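Local coordinates for vacuolar protein-sorting-associated protein 25 (Homo sapiens, PDB 3HTU) that forms part of the ESCRT-II complex, which is required for multivesicular body formation and for sorting endosomal cargo into these bodies on the way to lysosomal degradation, at residues Lys12-Trp17 with Tyr31-Gly36; Thr51-Leu56 with Asp72-Lys77; Ala55-Gln60 with Ala65-Val70. All blocks are in the same frame, centred on the assembly; numbering follows the deposited sequence.

In the fold
The three contacts close one small winged-helix domain, the C-terminal one of VPS25, in which three helices pack on an antiparallel sheet. Contact 1 joins helix 7-19 to helix 30-35 and is complete along the chain before contacts 2 and 3 begin. Those two both start from helix 49-61, share Ala-55 and Leu-56, and reach the neighbouring strands 75-78 and 65-68; their centres lie about 5 Å apart. Contact 1 is centred about 10 Å from contact 2 and 12 Å from contact 3. Leu-33 CD1 meets Val-76 CG1 at 3.7 Å, and Ile-14 CD1 meets CB of the shared Ala-55 at 3.9 Å, so a single apolar core links all three.

Contact 1 (Lys12-Trp17 with Tyr31-Gly36); sequences KLIYQW and YELTNG
Leu-33 on helix 30-35 meets Trp-17 and Ile-14 on helix 7-19 through its two methyl branches, and this cross-helix contact is wholly apolar. CD2 of Leu-33 lies 4.1 Å from CZ3 of Trp-17, on the six-membered part of the indole. The two side chains cross obliquely. Relative to the indole ring itself, the methyl also comes in at a slant. The other branch, Leu-33 CD1, comes within 4.4 Å of Ile-14 CG2, a looser approach. Trp-17 has CG anti to its own backbone N (chi1 177°), which carries the indole out from helix 7-19 to meet the leucine. The nearest CA atoms, those of Ile-14 and Leu-33, are still 8.3 Å apart; only side chains bridge the helices, and the buried surface is a modest 100 Å².

The polar interactions lie within segment 31-36, at the end of helix 30-35. Asn-35 ND2 reaches Tyr-31 O at 3.3 Å with an N-H...O angle of 162°, in the carbonyl plane and on a lone pair, and the side-chain amide thus joins the backbone N of Thr-34 and of Asn-35 on this one carbonyl. The bond ties Asn-35 back over the final turn, just before Gly-36 leaves helical geometry.

Around the apolar contact, Phe-78 touches both Ile-14 and Leu-33, while Leu-52 and Ala-55 of helix 49-61 touch Ile-14. Glu-32, on the same helix as Leu-33, pairs outside this contact: its OE1 forms a salt bridge to a basic side chain of another protein chain. No hydrogen bond links the two segments, and their association is therefore likely to rest on van der Waals contact and burial of apolar surface, with Ile-14 and Leu-33 as the buried pair and Trp-17 partly exposed.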
loop_
_atom_site.group_PDB
_atom_site.type_symbol
_atom_site.label_atom_id
_atom_site.label_comp_id
_atom_site.label_asym_id
_atom_site.label_seq_id
_atom_site.Cartn_x
_atom_site.Cartn_y
_atom_site.Cartn_z
ATOM N N LYS A 12 5.522 -0.172 12.570
ATOM C CA LYS A 12 4.696 -0.673 13.672
ATOM C C LYS A 12 3.213 -0.324 13.481
ATOM O O LYS A 12 2.356 -1.165 13.686
ATOM C CB LYS A 12 5.220 -0.138 15.016
ATOM C CG LYS A 12 4.506 -0.663 16.274
ATOM C CD LYS A 12 5.287 -0.308 17.538
ATOM C CE LYS A 12 4.583 -0.777 18.810
ATOM N NZ LYS A 12 4.595 -2.266 18.993
ATOM N N LEU A 13 2.925 0.911 13.071
ATOM C CA LEU A 13 1.548 1.356 12.850
ATOM C C LEU A 13 0.857 0.698 11.662
ATOM O O LEU A 13 -0.328 0.343 11.742
ATOM C CB LEU A 13 1.476 2.883 12.692
ATOM C CG LEU A 13 1.677 3.778 13.921
ATOM C CD1 LEU A 13 1.766 5.242 13.489
ATOM C CD2 LEU A 13 0.567 3.597 14.958
ATOM N N ILE A 14 1.581 0.550 10.553
ATOM C CA ILE A 14 1.000 -0.054 9.365
ATOM C C ILE A 14 0.675 -1.519 9.642
ATOM O O ILE A 14 -0.384 -2.013 9.269
ATOM C CB ILE A 14 1.936 0.058 8.128
ATOM C CG1 ILE A 14 2.064 1.514 7.669
ATOM C CG2 ILE A 14 1.415 -0.802 6.961
ATOM C CD1 ILE A 14 3.384 1.815 6.980
ATOM N N TYR A 15 1.603 -2.202 10.296
ATOM C CA TYR A 15 1.486 -3.645 10.482
ATOM C C TYR A 15 0.371 -3.964 11.469
ATOM O O TYR A 15 -0.315 -4.973 11.338
ATOM C CB TYR A 15 2.814 -4.242 10.941
ATOM C CG TYR A 15 2.778 -5.746 11.003
ATOM C CD1 TYR A 15 2.963 -6.513 9.854
ATOM C CD2 TYR A 15 2.527 -6.402 12.196
ATOM C CE1 TYR A 15 2.901 -7.885 9.897
ATOM C CE2 TYR A 15 2.471 -7.787 12.252
ATOM C CZ TYR A 15 2.668 -8.522 11.098
ATOM O OH TYR A 15 2.620 -9.897 11.132
ATOM N N GLN A 16 0.213 -3.084 12.457
ATOM C CA GLN A 16 -0.909 -3.099 13.375
ATOM C C GLN A 16 -2.233 -3.042 12.599
ATOM O O GLN A 16 -3.156 -3.782 12.912
ATOM C CB GLN A 16 -0.785 -1.893 14.306
ATOM C CG GLN A 16 -0.926 -2.174 15.779
ATOM C CD GLN A 16 -0.491 -0.986 16.643
ATOM O OE1 GLN A 16 0.246 -1.151 17.619
ATOM N NE2 GLN A 16 -0.944 0.214 16.286
ATOM N N TRP A 17 -2.319 -2.174 11.584
ATOM C CA TRP A 17 -3.565 -1.989 10.828
ATOM C C TRP A 17 -3.899 -3.180 9.923
ATOM O O TRP A 17 -5.069 -3.546 9.771
ATOM C CB TRP A 17 -3.547 -0.688 9.996
ATOM C CG TRP A 17 -4.782 -0.566 9.177
ATOM C CD1 TRP A 17 -5.992 -0.088 9.593
ATOM C CD2 TRP A 17 -4.970 -1.009 7.822
ATOM N NE1 TRP A 17 -6.912 -0.180 8.579
ATOM C CE2 TRP A 17 -6.313 -0.741 7.479
ATOM C CE3 TRP A 17 -4.129 -1.594 6.861
ATOM C CZ2 TRP A 17 -6.840 -1.033 6.217
ATOM C CZ3 TRP A 17 -4.651 -1.881 5.601
ATOM C CH2 TRP A 17 -5.995 -1.602 5.293
ATOM N N TYR A 31 0.297 2.513 -3.181
ATOM C CA TYR A 31 -0.693 3.605 -3.264
ATOM C C TYR A 31 -1.865 3.405 -2.314
ATOM O O TYR A 31 -2.214 4.319 -1.577
ATOM C CB TYR A 31 -1.203 3.789 -4.689
ATOM C CG TYR A 31 -2.225 4.908 -4.859
ATOM C CD1 TYR A 31 -1.826 6.234 -4.980
ATOM C CD2 TYR A 31 -3.585 4.621 -4.915
ATOM C CE1 TYR A 31 -2.772 7.269 -5.156
ATOM C CE2 TYR A 31 -4.540 5.635 -5.070
ATOM C CZ TYR A 31 -4.125 6.954 -5.193
ATOM O OH TYR A 31 -5.080 7.943 -5.358
ATOM N N GLU A 32 -2.479 2.220 -2.326
ATOM C CA GLU A 32 -3.703 2.018 -1.543
ATOM C C GLU A 32 -3.488 2.051 -0.040
ATOM O O GLU A 32 -4.425 2.345 0.703
ATOM C CB GLU A 32 -4.449 0.750 -1.956
ATOM C CG GLU A 32 -3.898 -0.538 -1.341
ATOM C CD GLU A 32 -4.667 -1.724 -1.815
ATOM O OE1 GLU A 32 -4.069 -2.595 -2.456
ATOM O OE2 GLU A 32 -5.888 -1.758 -1.595
ATOM N N LEU A 33 -2.267 1.768 0.410
ATOM C CA LEU A 33 -1.935 1.907 1.830
ATOM C C LEU A 33 -2.002 3.353 2.295
ATOM O O LEU A 33 -2.371 3.610 3.438
ATOM C CB LEU A 33 -0.543 1.334 2.164
ATOM C CG LEU A 33 -0.448 -0.191 2.344
ATOM C CD1 LEU A 33 1.010 -0.646 2.571
ATOM C CD2 LEU A 33 -1.332 -0.726 3.465
ATOM N N THR A 34 -1.633 4.284 1.424
ATOM C CA THR A 34 -1.588 5.699 1.810
ATOM C C THR A 34 -2.725 6.559 1.240
ATOM O O THR A 34 -3.044 7.612 1.800
ATOM C CB THR A 34 -0.239 6.336 1.458
ATOM O OG1 THR A 34 0.060 6.112 0.067
ATOM C CG2 THR A 34 0.871 5.749 2.363
ATOM N N ASN A 35 -3.318 6.131 0.126
ATOM C CA ASN A 35 -4.372 6.918 -0.543
ATOM C C ASN A 35 -5.660 6.133 -0.807
ATOM O O ASN A 35 -6.573 6.641 -1.484
ATOM C CB ASN A 35 -3.892 7.506 -1.877
ATOM C CG ASN A 35 -2.555 8.230 -1.781
ATOM O OD1 ASN A 35 -2.508 9.453 -1.684
ATOM N ND2 ASN A 35 -1.468 7.484 -1.865
ATOM N N GLY A 36 -5.744 4.912 -0.285
ATOM C CA GLY A 36 -6.926 4.068 -0.492
ATOM C C GLY A 36 -8.102 4.466 0.388
ATOM O O GLY A 36 -8.010 5.422 1.159
#

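Contact 2 (Thr51-Leu56 with Asp72-Lys77); sequences TLLRAL and DGRGVK
Leu-56 and Val-76 point at each other tip to tip, the helix residue and the strand residue each sending its CB toward the opposite segment. The closest pair is Leu-56 CG with Val-76 CG2 at 3.9 Å, and Leu-56 CD2 adds a second approach to Val-76 CG1 at 4.2 Å. Val-76 presents both methyls because of its first torsion: at chi1 61°, CG1 lies between the backbone N and the carbonyl carbon, while CG2 is anti to N. The CA atoms of this pair are 7.9 Å apart, the nearest in the contact, so only side chains span the separation between helix and strand.

In this winged-helix domain, helix 49-61 lies against the antiparallel sheet, in which strand 75-78 is central, flanked by 27-28 and 65-68. Backbone hydrogen bonding with Phe-28 ties Val-76 to the first of these neighbours. At Gly-75 the backbone angles would jam any CB against the preceding carbonyl O, so the strand enters the sheet through a residue that has none.

The second pair is turned differently. Leu-53 and Arg-74 cross at about a right angle, and the leucine methyl CD1 meets the guanidinium at its edge, in its plane, 3.7 Å from NH2. A bend at chi3 (58°) brings the arginine group back toward the helix. That same NH2 forms a salt bridge to Glu-49 OE1 near the start of helix 49-61, which fixes the polar end while the methyl lies beside it. Leu-30 touches both Leu-53 and Leu-56, and Leu-33 touches Val-76.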
loop_
_atom_site.group_PDB
_atom_site.type_symbol
_atom_site.label_atom_id
_atom_site.label_comp_id
_atom_site.label_asym_id
_atom_site.label_seq_id
_atom_site.Cartn_x
_atom_site.Cartn_y
_atom_site.Cartn_z
ATOM N N THR A 51 8.905 7.608 2.608
ATOM C CA THR A 51 8.908 7.232 4.012
ATOM C C THR A 51 8.185 5.892 4.207
ATOM O O THR A 51 8.592 5.092 5.040
ATOM C CB THR A 51 8.260 8.330 4.882
ATOM O OG1 THR A 51 8.962 9.575 4.700
ATOM C CG2 THR A 51 8.304 7.950 6.360
ATOM N N LEU A 52 7.125 5.668 3.428
ATOM C CA LEU A 52 6.392 4.411 3.407
ATOM C C LEU A 52 7.301 3.245 3.032
ATOM O O LEU A 52 7.230 2.189 3.648
ATOM C CB LEU A 52 5.222 4.494 2.418
ATOM C CG LEU A 52 4.439 3.210 2.160
ATOM C CD1 LEU A 52 3.608 2.863 3.387
ATOM C CD2 LEU A 52 3.564 3.328 0.899
ATOM N N LEU A 53 8.130 3.425 2.010
ATOM C CA LEU A 53 9.095 2.389 1.645
ATOM C C LEU A 53 10.108 2.062 2.743
ATOM O O LEU A 53 10.453 0.893 2.935
ATOM C CB LEU A 53 9.804 2.712 0.336
ATOM C CG LEU A 53 9.083 2.117 -0.871
ATOM C CD1 LEU A 53 9.608 2.737 -2.139
ATOM C CD2 LEU A 53 9.154 0.568 -0.904
ATOM N N ARG A 54 10.590 3.083 3.453
ATOM C CA ARG A 54 11.496 2.854 4.576
ATOM C C ARG A 54 10.785 2.154 5.759
ATOM O O ARG A 54 11.405 1.380 6.490
ATOM C CB ARG A 54 12.176 4.155 5.026
ATOM C CG ARG A 54 12.880 4.959 3.908
ATOM C CD ARG A 54 14.334 4.541 3.640
ATOM N NE ARG A 54 15.040 5.595 2.889
ATOM C CZ ARG A 54 16.313 5.550 2.491
ATOM N NH1 ARG A 54 17.082 4.494 2.757
ATOM N NH2 ARG A 54 16.825 6.578 1.819
ATOM N N ALA A 55 9.498 2.447 5.947
ATOM C CA ALA A 55 8.686 1.761 6.944
ATOM C C ALA A 55 8.592 0.279 6.571
ATOM O O ALA A 55 8.781 -0.594 7.419
ATOM C CB ALA A 55 7.295 2.363 7.020
ATOM N N LEU A 56 8.310 0.029 5.298
ATOM C CA LEU A 56 8.138 -1.320 4.772
ATOM C C LEU A 56 9.440 -2.120 4.773
ATOM O O LEU A 56 9.418 -3.339 4.954
ATOM C CB LEU A 56 7.571 -1.249 3.357
ATOM C CG LEU A 56 6.059 -1.379 3.112
ATOM C CD1 LEU A 56 5.185 -1.214 4.333
ATOM C CD2 LEU A 56 5.608 -0.480 2.039
ATOM N N ASP A 72 5.087 -3.119 -13.214
ATOM C CA ASP A 72 3.770 -3.594 -13.666
ATOM C C ASP A 72 2.818 -3.943 -12.530
ATOM O O ASP A 72 1.648 -4.295 -12.767
ATOM C CB ASP A 72 3.898 -4.795 -14.630
ATOM C CG ASP A 72 4.637 -5.983 -14.017
ATOM O OD1 ASP A 72 5.713 -5.785 -13.435
ATOM O OD2 ASP A 72 4.162 -7.128 -14.140
ATOM N N GLY A 73 3.301 -3.841 -11.298
ATOM C CA GLY A 73 2.474 -4.157 -10.155
ATOM C C GLY A 73 3.204 -4.069 -8.839
ATOM O O GLY A 73 3.505 -5.111 -8.213
ATOM N N ARG A 74 3.472 -2.823 -8.435
ATOM C CA ARG A 74 4.250 -2.495 -7.253
ATOM C C ARG A 74 3.399 -2.651 -6.022
ATOM O O ARG A 74 2.193 -2.349 -6.033
ATOM C CB ARG A 74 4.730 -1.035 -7.285
ATOM C CG ARG A 74 5.787 -0.701 -8.320
ATOM C CD ARG A 74 6.197 0.776 -8.223
ATOM N NE ARG A 74 6.727 1.181 -6.911
ATOM C CZ ARG A 74 8.008 1.083 -6.550
ATOM N NH1 ARG A 74 8.897 0.576 -7.387
ATOM N NH2 ARG A 74 8.397 1.486 -5.351
ATOM N N GLY A 75 4.034 -3.072 -4.934
ATOM C CA GLY A 75 3.309 -3.190 -3.690
ATOM C C GLY A 75 4.035 -4.017 -2.668
ATOM O O GLY A 75 5.258 -4.110 -2.694
ATOM N N VAL A 76 3.269 -4.612 -1.763
ATOM C CA VAL A 76 3.839 -5.236 -0.594
ATOM C C VAL A 76 2.932 -6.393 -0.152
ATOM O O VAL A 76 1.697 -6.317 -0.262
ATOM C CB VAL A 76 4.140 -4.181 0.518
ATOM C CG1 VAL A 76 2.870 -3.465 0.971
ATOM C CG2 VAL A 76 4.857 -4.797 1.718
ATOM N N LYS A 77 3.554 -7.493 0.280
ATOM C CA LYS A 77 2.800 -8.561 0.951
ATOM C C LYS A 77 3.199 -8.606 2.403
ATOM O O LYS A 77 4.376 -8.575 2.728
ATOM C CB LYS A 77 3.035 -9.920 0.283
ATOM C CG LYS A 77 2.272 -11.107 0.924
ATOM C CD LYS A 77 2.323 -12.324 -0.011
ATOM C CE LYS A 77 1.683 -13.585 0.594
ATOM N NZ LYS A 77 1.832 -14.755 -0.344
#

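Contact 3 (Ala55-Gln60 with Ala65-Val70); sequences ALQALQ and AEIITV
Helix 55-60 and strand 65-68 run at 130° to each other with their axes 6.9 Å apart at closest, and Gln-60 and Ala-65 bring their CA atoms to 4.4 Å where the chain turns from helix to strand. At this tight end, Gln-60 CA makes a C-H...O contact with Ala-65 O at 3.1 Å, and the Ala-65 methyl packs on Leu-59 CB.

Gln-60 has CG anti to its backbone N and a bend at chi2, which lays its chain over Ala-65 O and out along the strand. Its OE1 accepts the backbone N-H of Ile-67 at 3.0 Å; the hydrogen points well at the oxygen (162°), but the donor stands 44° out of the carbonyl plane. NE2 passes beside Glu-66 CG. The Glu-66 carboxylate, by contrast, is engaged by another protein chain, through a polar side chain and a backbone group.

The remaining contacts are apolar: Ile-67 CD1 lies 3.7 Å from Leu-56 CB, and the aliphatic CG of Gln-57 flanks the same methyl at 3.8 Å, at the partly exposed margin. An alanine at Gln-60 would remove the amide, and the Ile-67 N-H would probably be left without its acceptor on this segment, with the chain over Ala-65 O lost as well.

Strand 65-68 is an outermost strand of the sheet within this chain: Glu-66 and Ile-68 pair with Lys-77 and Gly-75, whereas Ile-67 N turns to the helix. A side-chain amide thus satisfies an edge N-H, joining polar tethering to the hydrophobic packing of helix 49-61 on the edge strand.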
loop_
_atom_site.group_PDB
_atom_site.type_symbol
_atom_site.label_atom_id
_atom_site.label_comp_id
_atom_site.label_asym_id
_atom_site.label_seq_id
_atom_site.Cartn_x
_atom_site.Cartn_y
_atom_site.Cartn_z
ATOM N N ALA A 55 9.498 2.447 5.947
ATOM C CA ALA A 55 8.686 1.761 6.944
ATOM C C ALA A 55 8.592 0.279 6.571
ATOM O O ALA A 55 8.781 -0.594 7.419
ATOM C CB ALA A 55 7.295 2.363 7.020
ATOM N N LEU A 56 8.310 0.029 5.298
ATOM C CA LEU A 56 8.138 -1.320 4.772
ATOM C C LEU A 56 9.440 -2.120 4.773
ATOM O O LEU A 56 9.418 -3.339 4.954
ATOM C CB LEU A 56 7.571 -1.249 3.357
ATOM C CG LEU A 56 6.059 -1.379 3.112
ATOM C CD1 LEU A 56 5.185 -1.214 4.333
ATOM C CD2 LEU A 56 5.608 -0.480 2.039
ATOM N N GLN A 57 10.562 -1.424 4.564
ATOM C CA GLN A 57 11.899 -2.036 4.591
ATOM C C GLN A 57 12.260 -2.533 5.996
ATOM O O GLN A 57 12.834 -3.614 6.139
ATOM C CB GLN A 57 12.969 -1.072 4.028
ATOM C CG GLN A 57 12.943 -0.935 2.475
ATOM C CD GLN A 57 13.575 0.347 1.938
ATOM O OE1 GLN A 57 14.226 1.114 2.670
ATOM N NE2 GLN A 57 13.379 0.589 0.648
ATOM N N ALA A 58 11.917 -1.752 7.026
ATOM C CA ALA A 58 12.097 -2.181 8.406
ATOM C C ALA A 58 11.247 -3.414 8.715
ATOM O O ALA A 58 11.725 -4.345 9.366
ATOM C CB ALA A 58 11.783 -1.046 9.388
ATOM N N LEU A 59 10.003 -3.417 8.225
ATOM C CA LEU A 59 9.124 -4.596 8.299
ATOM C C LEU A 59 9.729 -5.789 7.570
ATOM O O LEU A 59 9.832 -6.862 8.156
ATOM C CB LEU A 59 7.721 -4.297 7.759
ATOM C CG LEU A 59 6.516 -3.931 8.652
ATOM C CD1 LEU A 59 6.807 -3.650 10.119
ATOM C CD2 LEU A 59 5.711 -2.818 8.031
ATOM N N GLN A 60 10.139 -5.608 6.315
ATOM C CA GLN A 60 10.786 -6.685 5.565
ATOM C C GLN A 60 11.983 -7.314 6.311
ATOM O O GLN A 60 12.148 -8.542 6.285
ATOM C CB GLN A 60 11.175 -6.272 4.137
ATOM C CG GLN A 60 11.969 -7.359 3.389
ATOM C CD GLN A 60 11.712 -7.443 1.889
ATOM O OE1 GLN A 60 11.102 -6.569 1.290
ATOM N NE2 GLN A 60 12.195 -8.534 1.272
ATOM N N ALA A 65 7.063 -8.566 6.045
ATOM C CA ALA A 65 6.662 -7.986 4.763
ATOM C C ALA A 65 7.659 -8.360 3.694
ATOM O O ALA A 65 8.832 -8.556 3.981
ATOM C CB ALA A 65 6.570 -6.454 4.868
ATOM N N GLU A 66 7.174 -8.495 2.464
ATOM C CA GLU A 66 8.049 -8.588 1.313
ATOM C C GLU A 66 7.578 -7.554 0.289
ATOM O O GLU A 66 6.423 -7.563 -0.135
ATOM C CB GLU A 66 8.037 -9.987 0.700
ATOM C CG GLU A 66 9.087 -10.160 -0.387
ATOM C CD GLU A 66 9.131 -11.575 -0.970
ATOM O OE1 GLU A 66 8.829 -12.552 -0.238
ATOM O OE2 GLU A 66 9.459 -11.703 -2.170
ATOM N N ILE A 67 8.495 -6.694 -0.128
ATOM C CA ILE A 67 8.136 -5.622 -1.057
ATOM C C ILE A 67 8.213 -6.125 -2.496
ATOM O O ILE A 67 9.121 -6.882 -2.853
ATOM C CB ILE A 67 9.007 -4.350 -0.801
ATOM C CG1 ILE A 67 8.851 -3.914 0.665
ATOM C CG2 ILE A 67 8.626 -3.206 -1.776
ATOM C CD1 ILE A 67 10.014 -3.065 1.212
ATOM N N ILE A 68 7.213 -5.750 -3.305
ATOM C CA ILE A 68 7.232 -5.998 -4.755
ATOM C C ILE A 68 7.493 -4.693 -5.503
ATOM O O ILE A 68 6.704 -3.730 -5.430
ATOM C CB ILE A 68 5.952 -6.722 -5.279
ATOM C CG1 ILE A 68 5.730 -8.039 -4.520
ATOM C CG2 ILE A 68 6.091 -7.093 -6.731
ATOM C CD1 ILE A 68 4.715 -7.972 -3.394
ATOM N N THR A 69 8.600 -4.681 -6.238
ATOM C CA THR A 69 9.074 -3.458 -6.863
ATOM C C THR A 69 8.925 -3.423 -8.377
ATOM O O THR A 69 9.245 -2.401 -8.997
ATOM C CB THR A 69 10.522 -3.126 -6.470
ATOM O OG1 THR A 69 11.387 -4.172 -6.909
ATOM C CG2 THR A 69 10.629 -2.968 -4.978
ATOM N N VAL A 70 8.408 -4.490 -8.979
ATOM C CA VAL A 70 8.233 -4.482 -10.425
ATOM C C VAL A 70 7.190 -3.436 -10.831
ATOM O O VAL A 70 6.143 -3.294 -10.186
ATOM C CB VAL A 70 7.945 -5.888 -11.045
ATOM C CG1 VAL A 70 9.186 -6.793 -10.939
ATOM C CG2 VAL A 70 6.744 -6.545 -10.420
#